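Local coordinates for capsid protein (Infectious hypodermal and hematopoietic necrosis virus, PDB 3N7X) that builds the icosahedral shell of a shrimp densovirus, sixty copies of a beta-barrel subunit, with calcium ions bound between neighbouring copies, at residues R53-F58 against G282-A287; P75-N80 against N259-I264; M123-K128 against M203-R208; P230-K235 against A314-Q319. One frame throughout, in Å; residues are numbered along the deposited sequence.

Contact 1. Residues R53-F58 against G282-A287; sequences RRYFEF and GCRVQA. With CA (calcium ion), chain B.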
# COMPACT_ATOMS: atom_id res chain seq x y z
N ARG A 53 -33.78 -79.13 -40.88
CA ARG A 53 -33.95 -79.66 -39.53
C ARG A 53 -34.26 -81.16 -39.63
O ARG A 53 -34.95 -81.59 -40.54
CB ARG A 53 -35.10 -78.95 -38.81
CG ARG A 53 -35.15 -77.44 -39.01
CD ARG A 53 -36.22 -76.84 -38.11
NE ARG A 53 -36.58 -75.47 -38.46
CZ ARG A 53 -37.47 -75.15 -39.40
NH1 ARG A 53 -38.08 -76.09 -40.09
NH2 ARG A 53 -37.75 -73.87 -39.64
N ARG A 54 -33.76 -81.94 -38.67
CA ARG A 54 -33.98 -83.38 -38.69
C ARG A 54 -34.19 -83.97 -37.30
O ARG A 54 -33.91 -83.32 -36.29
CB ARG A 54 -32.77 -84.07 -39.34
CG ARG A 54 -32.58 -83.64 -40.77
CD ARG A 54 -31.28 -84.09 -41.38
NE ARG A 54 -31.24 -83.66 -42.78
CZ ARG A 54 -30.15 -83.59 -43.53
NH1 ARG A 54 -28.96 -83.93 -43.03
NH2 ARG A 54 -30.24 -83.17 -44.78
N TYR A 55 -34.69 -85.21 -37.25
CA TYR A 55 -34.89 -85.91 -35.99
C TYR A 55 -33.88 -87.06 -35.97
O TYR A 55 -33.76 -87.79 -36.96
CB TYR A 55 -36.27 -86.55 -35.87
CG TYR A 55 -37.47 -85.64 -35.87
CD1 TYR A 55 -37.51 -84.50 -35.06
CD2 TYR A 55 -38.59 -85.95 -36.63
CE1 TYR A 55 -38.66 -83.70 -35.02
CE2 TYR A 55 -39.74 -85.16 -36.59
CZ TYR A 55 -39.77 -84.04 -35.79
OH TYR A 55 -40.91 -83.27 -35.75
N PHE A 56 -33.18 -87.22 -34.86
CA PHE A 56 -32.22 -88.30 -34.71
C PHE A 56 -32.59 -89.11 -33.47
O PHE A 56 -33.08 -88.54 -32.48
CB PHE A 56 -30.79 -87.78 -34.54
CG PHE A 56 -30.21 -87.15 -35.77
CD1 PHE A 56 -30.70 -87.44 -37.03
CD2 PHE A 56 -29.10 -86.30 -35.66
CE1 PHE A 56 -30.11 -86.90 -38.18
CE2 PHE A 56 -28.50 -85.75 -36.80
CZ PHE A 56 -29.01 -86.05 -38.06
N GLU A 57 -32.37 -90.42 -33.52
CA GLU A 57 -32.64 -91.28 -32.38
C GLU A 57 -31.37 -92.06 -32.08
O GLU A 57 -30.60 -92.37 -32.99
CB GLU A 57 -33.78 -92.26 -32.68
CG GLU A 57 -35.12 -91.62 -33.01
CD GLU A 57 -35.22 -91.21 -34.47
OE1 GLU A 57 -34.76 -91.99 -35.33
OE2 GLU A 57 -35.76 -90.12 -34.75
N PHE A 58 -31.16 -92.39 -30.81
CA PHE A 58 -29.97 -93.12 -30.41
C PHE A 58 -30.25 -94.10 -29.28
O PHE A 58 -31.15 -93.88 -28.47
CB PHE A 58 -28.90 -92.16 -29.88
CG PHE A 58 -28.47 -91.11 -30.86
CD1 PHE A 58 -27.60 -91.42 -31.90
CD2 PHE A 58 -28.92 -89.80 -30.72
CE1 PHE A 58 -27.17 -90.44 -32.78
CE2 PHE A 58 -28.50 -88.81 -31.60
CZ PHE A 58 -27.62 -89.13 -32.64
N GLY A 282 -32.78 -94.90 -24.67
CA GLY A 282 -32.48 -94.26 -25.93
C GLY A 282 -32.97 -92.83 -25.84
O GLY A 282 -33.34 -92.38 -24.76
N CYS A 283 -32.96 -92.11 -26.96
CA CYS A 283 -33.43 -90.74 -26.95
C CYS A 283 -33.61 -90.22 -28.36
O CYS A 283 -33.09 -90.80 -29.32
CB CYS A 283 -32.44 -89.84 -26.21
SG CYS A 283 -30.95 -89.51 -27.16
N ARG A 284 -34.35 -89.13 -28.48
CA ARG A 284 -34.58 -88.49 -29.77
C ARG A 284 -34.27 -87.01 -29.61
O ARG A 284 -34.65 -86.39 -28.62
CB ARG A 284 -36.04 -88.64 -30.20
CG ARG A 284 -36.49 -87.64 -31.26
CD ARG A 284 -37.91 -87.96 -31.61
NE ARG A 284 -38.63 -86.97 -32.41
CZ ARG A 284 -38.86 -85.72 -32.03
NH1 ARG A 284 -38.41 -85.27 -30.87
NH2 ARG A 284 -39.63 -84.94 -32.77
N VAL A 285 -33.57 -86.46 -30.58
CA VAL A 285 -33.21 -85.05 -30.53
C VAL A 285 -33.55 -84.39 -31.85
O VAL A 285 -33.84 -85.07 -32.83
CB VAL A 285 -31.68 -84.86 -30.28
CG1 VAL A 285 -31.25 -85.61 -29.03
CG2 VAL A 285 -30.90 -85.35 -31.49
N GLN A 286 -33.52 -83.06 -31.86
CA GLN A 286 -33.76 -82.32 -33.08
C GLN A 286 -32.38 -81.83 -33.48
O GLN A 286 -31.58 -81.44 -32.63
CB GLN A 286 -34.67 -81.11 -32.83
CG GLN A 286 -35.03 -80.39 -34.12
CD GLN A 286 -35.90 -79.16 -33.90
OE1 GLN A 286 -36.84 -79.19 -33.12
NE2 GLN A 286 -35.58 -78.08 -34.61
N ALA A 287 -32.08 -81.87 -34.77
CA ALA A 287 -30.78 -81.44 -35.24
C ALA A 287 -30.95 -80.42 -36.37
O ALA A 287 -31.50 -80.74 -37.42
CB ALA A 287 -29.97 -82.64 -35.72
CA CA B . -34.43 -89.07 -38.90
O HOH W 1 -36.17 -89.85 -37.42
O HOH W 2 -33.62 -90.85 -37.53
O HOH W 3 -33.59 -87.35 -40.36
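Arg-54 and Phe-56 exchange pairs of backbone hydrogen bonds with Ala-287 and Val-285, and Phe-58 N donates to Cys-283 O at 2.9 Å, zipping 53-58 and 282-287 into an antiparallel ladder. Arg-54 N to Ala-287 O measures 2.8 Å, and Phe-56 N to Val-285 O, at 3.0 Å, is nearly straight (168°). On the face carrying Tyr-55 and Glu-57, the guanidinium of Arg-284 lies over one face of the Tyr-55 ring in a cation-pi contact, CZ being 3.9 Å from the ring centroid. Arg-284 holds CG anti to its backbone N (chi1 161°) and is extended as far as NE, which carries the charge diagonally across from Glu-57 to Tyr-55. The Tyr-55 hydroxyl bonds to Glu-150 and Arg-267 of a neighbouring subunit. Tyr-55 O points away from 282-287 and binds calcium at 2.4 Å. Three waters, Gln-176 O and Glu-191 of that same neighbouring subunit are further ligands. Glu-57 acts from the second shell: its OE1 and OE2 each accept a hydrogen bond from a different calcium-bound water, at 2.7 Å. On the other face Phe-56 and Phe-58 make the apolar contacts. Phe-56 CE2 rests on Ala-287 CB at 3.6 Å, its CB meets Val-285 CG2, and Cys-283 SG lies at the edge of the Phe-58 ring. In jelly-roll terms this is the pairing of the first and last strands, B and I. Its chemistry is consistent with a division of roles: apolar packing beside Phe-56 and Phe-58, Tyr-55 and Arg-284 on the other face, and calcium at the outer edge of 53-58, linking it to the neighbouring subunit.

Contact 2. Residues P75-N80 against N259-I264; sequences PLHWMN and NDWQQI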
# COMPACT_ATOMS: atom_id res chain seq x y z
N PRO A 75 -20.89 -87.32 -39.57
CA PRO A 75 -19.88 -86.69 -40.42
C PRO A 75 -20.28 -85.29 -40.90
O PRO A 75 -20.73 -85.12 -42.03
CB PRO A 75 -19.75 -87.69 -41.56
CG PRO A 75 -21.16 -88.15 -41.74
CD PRO A 75 -21.65 -88.34 -40.32
N LEU A 76 -20.08 -84.30 -40.04
CA LEU A 76 -20.42 -82.92 -40.36
C LEU A 76 -19.66 -82.37 -41.55
O LEU A 76 -20.07 -81.37 -42.14
CB LEU A 76 -20.14 -82.00 -39.18
CG LEU A 76 -20.86 -82.34 -37.89
CD1 LEU A 76 -20.60 -81.25 -36.88
CD2 LEU A 76 -22.35 -82.46 -38.17
N HIS A 77 -18.55 -83.01 -41.90
CA HIS A 77 -17.74 -82.55 -43.02
C HIS A 77 -18.27 -83.01 -44.38
O HIS A 77 -17.74 -82.59 -45.42
CB HIS A 77 -16.30 -83.03 -42.84
CG HIS A 77 -16.18 -84.50 -42.60
ND1 HIS A 77 -15.28 -85.29 -43.29
CD2 HIS A 77 -16.84 -85.32 -41.76
CE1 HIS A 77 -15.40 -86.54 -42.87
NE2 HIS A 77 -16.34 -86.59 -41.95
N TRP A 78 -19.29 -83.86 -44.38
CA TRP A 78 -19.87 -84.35 -45.63
C TRP A 78 -20.85 -83.33 -46.20
O TRP A 78 -21.94 -83.14 -45.67
CB TRP A 78 -20.61 -85.67 -45.40
CG TRP A 78 -19.73 -86.85 -45.14
CD1 TRP A 78 -18.39 -86.83 -44.87
CD2 TRP A 78 -20.13 -88.22 -45.08
NE1 TRP A 78 -17.93 -88.11 -44.65
CE2 TRP A 78 -18.98 -88.98 -44.78
CE3 TRP A 78 -21.36 -88.89 -45.26
CZ2 TRP A 78 -19.02 -90.38 -44.64
CZ3 TRP A 78 -21.39 -90.27 -45.12
CH2 TRP A 78 -20.23 -91.00 -44.82
N MET A 79 -20.45 -82.66 -47.28
CA MET A 79 -21.30 -81.66 -47.91
C MET A 79 -22.66 -82.25 -48.30
O MET A 79 -23.67 -81.54 -48.31
CB MET A 79 -20.62 -81.10 -49.15
CG MET A 79 -19.38 -80.28 -48.85
SD MET A 79 -18.56 -79.68 -50.34
CE MET A 79 -19.79 -78.53 -50.98
N ASN A 80 -22.67 -83.54 -48.60
CA ASN A 80 -23.88 -84.22 -49.01
C ASN A 80 -25.01 -84.08 -48.01
O ASN A 80 -26.18 -84.04 -48.39
CB ASN A 80 -23.59 -85.71 -49.24
CG ASN A 80 -22.35 -85.93 -50.08
OD1 ASN A 80 -21.23 -85.60 -49.66
ND2 ASN A 80 -22.53 -86.49 -51.27
N ASN A 259 -4.66 -77.18 -37.65
CA ASN A 259 -5.37 -77.75 -36.51
C ASN A 259 -6.33 -78.76 -37.09
O ASN A 259 -7.13 -78.42 -37.97
CB ASN A 259 -6.16 -76.68 -35.77
CG ASN A 259 -5.27 -75.64 -35.14
OD1 ASN A 259 -4.37 -75.97 -34.37
ND2 ASN A 259 -5.51 -74.37 -35.47
N ASP A 260 -6.25 -80.01 -36.64
CA ASP A 260 -7.16 -81.01 -37.19
C ASP A 260 -8.58 -80.80 -36.71
O ASP A 260 -8.83 -80.15 -35.68
CB ASP A 260 -6.68 -82.45 -36.90
CG ASP A 260 -6.47 -82.72 -35.43
OD1 ASP A 260 -7.37 -82.41 -34.62
OD2 ASP A 260 -5.40 -83.27 -35.08
N TRP A 261 -9.52 -81.32 -37.48
CA TRP A 261 -10.94 -81.21 -37.18
C TRP A 261 -11.47 -82.62 -36.93
O TRP A 261 -11.18 -83.55 -37.69
CB TRP A 261 -11.66 -80.56 -38.35
CG TRP A 261 -13.13 -80.48 -38.15
CD1 TRP A 261 -13.82 -79.47 -37.55
CD2 TRP A 261 -14.09 -81.48 -38.49
NE1 TRP A 261 -15.16 -79.78 -37.49
CE2 TRP A 261 -15.35 -81.01 -38.06
CE3 TRP A 261 -14.01 -82.73 -39.12
CZ2 TRP A 261 -16.52 -81.75 -38.24
CZ3 TRP A 261 -15.17 -83.47 -39.30
CH2 TRP A 261 -16.42 -82.98 -38.86
N GLN A 262 -12.26 -82.76 -35.87
CA GLN A 262 -12.82 -84.06 -35.50
C GLN A 262 -14.33 -84.16 -35.67
O GLN A 262 -15.06 -83.23 -35.33
CB GLN A 262 -12.48 -84.36 -34.04
CG GLN A 262 -11.00 -84.35 -33.74
CD GLN A 262 -10.28 -85.46 -34.46
OE1 GLN A 262 -9.12 -85.32 -34.83
NE2 GLN A 262 -10.97 -86.58 -34.65
N GLN A 263 -14.79 -85.29 -36.20
CA GLN A 263 -16.23 -85.51 -36.35
C GLN A 263 -16.62 -86.14 -35.01
O GLN A 263 -15.75 -86.53 -34.23
CB GLN A 263 -16.56 -86.47 -37.51
CG GLN A 263 -15.88 -87.83 -37.47
CD GLN A 263 -14.57 -87.86 -38.26
OE1 GLN A 263 -13.59 -87.23 -37.88
NE2 GLN A 263 -14.57 -88.61 -39.35
N ILE A 264 -17.91 -86.23 -34.73
CA ILE A 264 -18.32 -86.78 -33.45
C ILE A 264 -18.88 -88.19 -33.50
O ILE A 264 -19.36 -88.65 -34.54
CB ILE A 264 -19.35 -85.86 -32.76
CG1 ILE A 264 -20.58 -85.70 -33.65
CG2 ILE A 264 -18.72 -84.51 -32.49
CD1 ILE A 264 -21.63 -84.81 -33.04
O HOH W 4 -16.80 -89.82 -41.14
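His-77 leans on the six-membered ring of Trp-261 along much of its length. Its CB is 3.7 Å from Trp-261 CZ3. CG is slightly nearer the same atom, and CD2 comes to 3.5 Å from Trp-261 CZ3, with CH2 almost as close. The ring planes stand 49° apart, an oblique meeting. CG sits between the backbone N and the carbonyl carbon (chi1 53°), which puts it beside Trp-261 CZ3. Farther out, His-77 NE2 approaches Gln-263 NE2 at 3.7 Å; water 4, in the imidazole plane, accepts a hydrogen bond from Gln-263 NE2 at 3.1 Å and makes a weak one with His-77 NE2. The same Gln-263 nitrogen also donates to Tyr-324 O. A magnesium ion lies about 3 Å from the nearest atom of the His-77 side chain. The segments belong to the loops that leave strand 70-74 and enter strand 264-268, neighbours in one sheet of the jelly-roll barrel; in the first loop a type I turn from Pro-75 to Trp-78 is closed by Trp-78 N bonding to Pro-75 O. This turn brings Trp-78 CD1 over the centre of the imidazole, 3.5 Å above its plane. Leu-76 CB meets Trp-261 at the ring edge, 3.7 Å from CZ2. Trp-261 NE1 donates to Thr-212 O, while Ile-213 packs against both His-77 and Trp-261.

Contact 3. Residues M123-K128 against M203-R208; sequences MVPLMK and MRTGDR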
# COMPACT_ATOMS: atom_id res chain seq x y z
N MET A 123 -33.61 -82.78 -26.43
CA MET A 123 -33.57 -84.22 -26.23
C MET A 123 -34.77 -84.76 -25.47
O MET A 123 -35.25 -84.14 -24.52
CB MET A 123 -32.31 -84.62 -25.47
CG MET A 123 -32.29 -86.09 -25.12
SD MET A 123 -30.86 -86.53 -24.14
CE MET A 123 -29.55 -86.29 -25.36
N VAL A 124 -35.26 -85.92 -25.90
CA VAL A 124 -36.38 -86.59 -25.25
C VAL A 124 -35.93 -88.01 -24.94
O VAL A 124 -35.84 -88.85 -25.83
CB VAL A 124 -37.61 -86.64 -26.17
CG1 VAL A 124 -38.73 -87.42 -25.49
CG2 VAL A 124 -38.07 -85.24 -26.51
N PRO A 125 -35.62 -88.29 -23.66
CA PRO A 125 -35.18 -89.62 -23.22
C PRO A 125 -36.26 -90.69 -23.36
O PRO A 125 -37.43 -90.45 -23.07
CB PRO A 125 -34.78 -89.39 -21.76
CG PRO A 125 -34.38 -87.94 -21.74
CD PRO A 125 -35.46 -87.30 -22.58
N LEU A 126 -35.85 -91.88 -23.78
CA LEU A 126 -36.78 -92.99 -23.98
C LEU A 126 -36.33 -94.27 -23.29
O LEU A 126 -35.14 -94.45 -23.01
CB LEU A 126 -36.91 -93.28 -25.48
CG LEU A 126 -37.37 -92.12 -26.36
CD1 LEU A 126 -37.10 -92.46 -27.81
CD2 LEU A 126 -38.84 -91.85 -26.12
N MET A 127 -37.28 -95.16 -23.01
CA MET A 127 -36.96 -96.43 -22.38
C MET A 127 -37.91 -97.53 -22.84
O MET A 127 -39.02 -97.26 -23.30
CB MET A 127 -36.99 -96.32 -20.86
CG MET A 127 -38.35 -95.97 -20.28
SD MET A 127 -38.23 -95.78 -18.49
CE MET A 127 -39.97 -95.90 -17.98
N LYS A 128 -37.46 -98.77 -22.71
CA LYS A 128 -38.26 -99.92 -23.09
C LYS A 128 -38.04 -100.97 -22.01
O LYS A 128 -37.70 -102.12 -22.29
CB LYS A 128 -37.82 -100.45 -24.46
CG LYS A 128 -38.81 -101.41 -25.12
CD LYS A 128 -38.37 -101.73 -26.54
CE LYS A 128 -39.42 -102.52 -27.30
NZ LYS A 128 -39.04 -102.69 -28.74
N MET A 203 -24.91 -85.08 -23.08
CA MET A 203 -26.01 -84.27 -23.54
C MET A 203 -27.27 -84.78 -22.87
O MET A 203 -27.54 -85.98 -22.89
CB MET A 203 -26.19 -84.35 -25.05
CG MET A 203 -27.37 -83.52 -25.53
SD MET A 203 -27.68 -83.65 -27.30
CE MET A 203 -29.06 -82.47 -27.53
N ARG A 204 -28.02 -83.87 -22.27
CA ARG A 204 -29.26 -84.25 -21.61
C ARG A 204 -30.35 -83.23 -21.90
O ARG A 204 -30.11 -82.24 -22.60
CB ARG A 204 -29.06 -84.39 -20.10
CG ARG A 204 -28.02 -83.46 -19.52
CD ARG A 204 -28.02 -83.50 -18.00
NE ARG A 204 -27.56 -84.76 -17.41
CZ ARG A 204 -26.35 -85.27 -17.58
NH1 ARG A 204 -25.46 -84.63 -18.33
NH2 ARG A 204 -26.00 -86.40 -16.96
N THR A 205 -31.54 -83.48 -21.39
CA THR A 205 -32.66 -82.58 -21.60
C THR A 205 -32.24 -81.14 -21.32
O THR A 205 -31.55 -80.86 -20.34
CB THR A 205 -33.84 -82.95 -20.69
OG1 THR A 205 -33.38 -83.04 -19.33
CG2 THR A 205 -34.42 -84.30 -21.11
N GLY A 206 -32.65 -80.23 -22.20
CA GLY A 206 -32.32 -78.82 -22.02
C GLY A 206 -31.01 -78.38 -22.64
O GLY A 206 -30.80 -77.19 -22.86
N ASP A 207 -30.11 -79.32 -22.93
CA ASP A 207 -28.83 -78.96 -23.52
C ASP A 207 -28.94 -78.63 -25.00
O ASP A 207 -29.89 -79.03 -25.67
CB ASP A 207 -27.81 -80.10 -23.40
CG ASP A 207 -27.32 -80.30 -21.98
OD1 ASP A 207 -27.58 -79.43 -21.12
OD2 ASP A 207 -26.67 -81.34 -21.73
N ARG A 208 -27.95 -77.89 -25.48
CA ARG A 208 -27.83 -77.54 -26.89
C ARG A 208 -26.38 -77.90 -27.19
O ARG A 208 -25.48 -77.46 -26.48
CB ARG A 208 -28.05 -76.05 -27.14
CG ARG A 208 -29.49 -75.58 -26.99
CD ARG A 208 -29.63 -74.12 -27.38
NE ARG A 208 -29.47 -73.92 -28.82
CZ ARG A 208 -30.44 -74.11 -29.72
NH1 ARG A 208 -31.65 -74.52 -29.33
NH2 ARG A 208 -30.20 -73.89 -31.00
O HOH W 5 -31.35 -81.38 -25.04
O HOH W 6 -35.05 -81.23 -23.78
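Met-123 carries this contact, its thioether reaching over the backbone of Met-203 and Arg-204. CG is anti to the backbone N (chi1 175°), and the chain runs straight to SD before bending at chi3 (-68°), which turns the CE methyl onto Met-203, 3.5 Å from its CG. The two methionines slide past each other in opposite directions; SD of Met-123 lies 3.8 Å from Arg-204 CA. Thr-205 makes the second point of touch. Its CG2 methyl, anti to the carbonyl carbon, sits 3.5 Å from Pro-125 CD and equally close to Met-123 O, while the two side chains, Pro-125 and Thr-205, cross at about a right angle. No direct hydrogen bond joins the segments, but two waters do. Water 5 accepts from Met-123 N and donates to Arg-204 O and to Asp-207 O, the last at 2.8 Å; water 6 donates to Met-123 O and accepts from Gly-206 N. The loop holds its own shape: Asp-207 N bonds back to Arg-204 O, and Arg-204 N donates to Asp-207 OD2 at 2.9 Å from above the carboxylate plane. Gly-206 takes the positive phi (89°) of a type II turn. Inward, Met-123 also packs on Cys-283 and Val-285. The arrangement is that of a jelly-roll connection, a tight turn passing from strand 199-203 of one sheet to strand 208-214 of the other, joined through two waters to the backbone of Met-123 on strand 111-131.

Contact 4. Residues P230-K235 against A314-Q319; sequences PTFIPK and APCTGQ
Phe-232 N donates to Cys-316 O at 2.9 Å, an almost straight bond (165°) with the donor tilted 21° from the carbonyl plane. Gly-318 N returns a bond to Pro-230 O at 3.0 Å, and the CA of Thr-317 approaches that same oxygen at 3.2 Å. These two bonds bracket Thr-231 and Thr-317 in a single backbone bridge, which water 7 extends by donating to Phe-232 O and accepting from Cys-316 N. Phe-232 CG, anti to the carbonyl carbon (chi1 -57°), is placed 3.7 Å from Cys-316 O. Of the ring atoms, CD2 touches Cys-316 SG at 3.6 Å in an oblique sulfur-aromatic contact, and one face looks onto Thr-317 C. Gly-318 N lies 3.8 Å from Phe-232 CZ, and the ring occupies the place beside Gly-318 CA. Flanking the bridge, Pro-230 CG packs on the peptide between Gly-318 and Gln-319, and Thr-231 CG2 meets Pro-315 CG at 3.6 Å. The two loops pack against strands 111-131 and 208-214 and the turn at 75-78: Phe-232 meets the rings of His-77 and Trp-78, Pro-315 touches Trp-111 of strand 111-131, and Ile-233 packs on both that strand and strand 208-214.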
# COMPACT_ATOMS: atom_id res chain seq x y z
N PRO A 230 -19.41 -89.44 -50.46
CA PRO A 230 -19.33 -88.21 -49.68
C PRO A 230 -18.21 -87.29 -50.15
O PRO A 230 -17.09 -87.73 -50.40
CB PRO A 230 -19.11 -88.72 -48.26
CG PRO A 230 -18.32 -89.98 -48.48
CD PRO A 230 -19.05 -90.61 -49.64
N THR A 231 -18.53 -86.01 -50.30
CA THR A 231 -17.55 -85.01 -50.70
C THR A 231 -17.25 -84.19 -49.45
O THR A 231 -18.15 -83.63 -48.82
CB THR A 231 -18.11 -84.10 -51.81
OG1 THR A 231 -18.40 -84.89 -52.97
CG2 THR A 231 -17.09 -83.04 -52.19
N PHE A 232 -15.97 -84.13 -49.08
CA PHE A 232 -15.56 -83.42 -47.88
C PHE A 232 -15.44 -81.91 -48.02
O PHE A 232 -14.99 -81.40 -49.05
CB PHE A 232 -14.21 -83.95 -47.38
CG PHE A 232 -14.19 -85.42 -47.09
CD1 PHE A 232 -15.37 -86.17 -47.05
CD2 PHE A 232 -12.98 -86.06 -46.83
CE1 PHE A 232 -15.34 -87.53 -46.76
CE2 PHE A 232 -12.94 -87.43 -46.54
CZ PHE A 232 -14.13 -88.16 -46.50
N ILE A 233 -15.85 -81.20 -46.98
CA ILE A 233 -15.71 -79.75 -46.96
C ILE A 233 -14.19 -79.59 -46.96
O ILE A 233 -13.49 -80.19 -46.14
CB ILE A 233 -16.33 -79.17 -45.68
CG1 ILE A 233 -17.85 -79.23 -45.80
CG2 ILE A 233 -15.84 -77.75 -45.47
CD1 ILE A 233 -18.59 -78.90 -44.52
N PRO A 234 -13.65 -78.78 -47.88
CA PRO A 234 -12.20 -78.56 -47.98
C PRO A 234 -11.44 -78.38 -46.67
O PRO A 234 -11.65 -77.41 -45.94
CB PRO A 234 -12.10 -77.35 -48.89
CG PRO A 234 -13.26 -77.54 -49.80
CD PRO A 234 -14.37 -77.91 -48.83
N LYS A 235 -10.57 -79.34 -46.38
CA LYS A 235 -9.74 -79.33 -45.19
C LYS A 235 -8.44 -80.03 -45.57
O LYS A 235 -8.46 -80.95 -46.38
CB LYS A 235 -10.42 -80.08 -44.05
CG LYS A 235 -11.41 -79.26 -43.24
CD LYS A 235 -10.67 -78.27 -42.35
CE LYS A 235 -11.60 -77.59 -41.37
NZ LYS A 235 -10.85 -76.61 -40.53
N ALA A 314 -9.82 -80.19 -56.87
CA ALA A 314 -10.81 -81.25 -56.70
C ALA A 314 -10.88 -81.57 -55.22
O ALA A 314 -9.86 -81.82 -54.57
CB ALA A 314 -10.40 -82.48 -57.49
N PRO A 315 -12.09 -81.54 -54.65
CA PRO A 315 -12.26 -81.83 -53.23
C PRO A 315 -11.97 -83.28 -52.89
O PRO A 315 -12.02 -84.16 -53.75
CB PRO A 315 -13.72 -81.46 -52.97
CG PRO A 315 -14.37 -81.81 -54.28
CD PRO A 315 -13.39 -81.24 -55.28
N CYS A 316 -11.68 -83.53 -51.62
CA CYS A 316 -11.41 -84.87 -51.15
C CYS A 316 -12.76 -85.59 -51.05
O CYS A 316 -13.78 -84.97 -50.73
CB CYS A 316 -10.76 -84.80 -49.77
SG CYS A 316 -10.21 -86.38 -49.09
N THR A 317 -12.77 -86.89 -51.34
CA THR A 317 -14.00 -87.67 -51.24
C THR A 317 -13.74 -88.99 -50.51
O THR A 317 -12.60 -89.46 -50.43
CB THR A 317 -14.59 -88.00 -52.64
OG1 THR A 317 -13.64 -88.74 -53.40
CG2 THR A 317 -14.95 -86.72 -53.38
N GLY A 318 -14.81 -89.57 -49.96
CA GLY A 318 -14.68 -90.83 -49.24
C GLY A 318 -15.69 -91.84 -49.73
O GLY A 318 -16.06 -91.83 -50.90
N GLN A 319 -16.15 -92.71 -48.84
CA GLN A 319 -17.14 -93.72 -49.20
C GLN A 319 -18.22 -93.76 -48.13
O GLN A 319 -17.93 -93.57 -46.95
CB GLN A 319 -16.50 -95.11 -49.32
CG GLN A 319 -15.38 -95.19 -50.35
CD GLN A 319 -14.05 -94.69 -49.80
OE1 GLN A 319 -13.19 -94.21 -50.54
NE2 GLN A 319 -13.87 -94.81 -48.48
O HOH W 7 -12.17 -81.49 -49.51

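In the fold
Contacts 1 and 3 share a sheet, since strands 281-296 and 111-131 are neighbours in it: Gly-282 O and Arg-284 O pair with Leu-126 N and Val-124 N, and both reach other subunits. Contacts 2 and 4 touch no other chain and join each other through His-77 O to Ile-233 N and Asn-80 OD1 to Thr-231 N. Contacts 1, 2 and 3 are buried, contact 4 partly; contact 2 is the most central, its centre about 5 Å from that of the chain. Chemistry follows place: a strand ladder with metal and charge in contact 1, waters bridging strand to turn in contact 3, ring packing in contact 2, and a short loop bridge in contact 4.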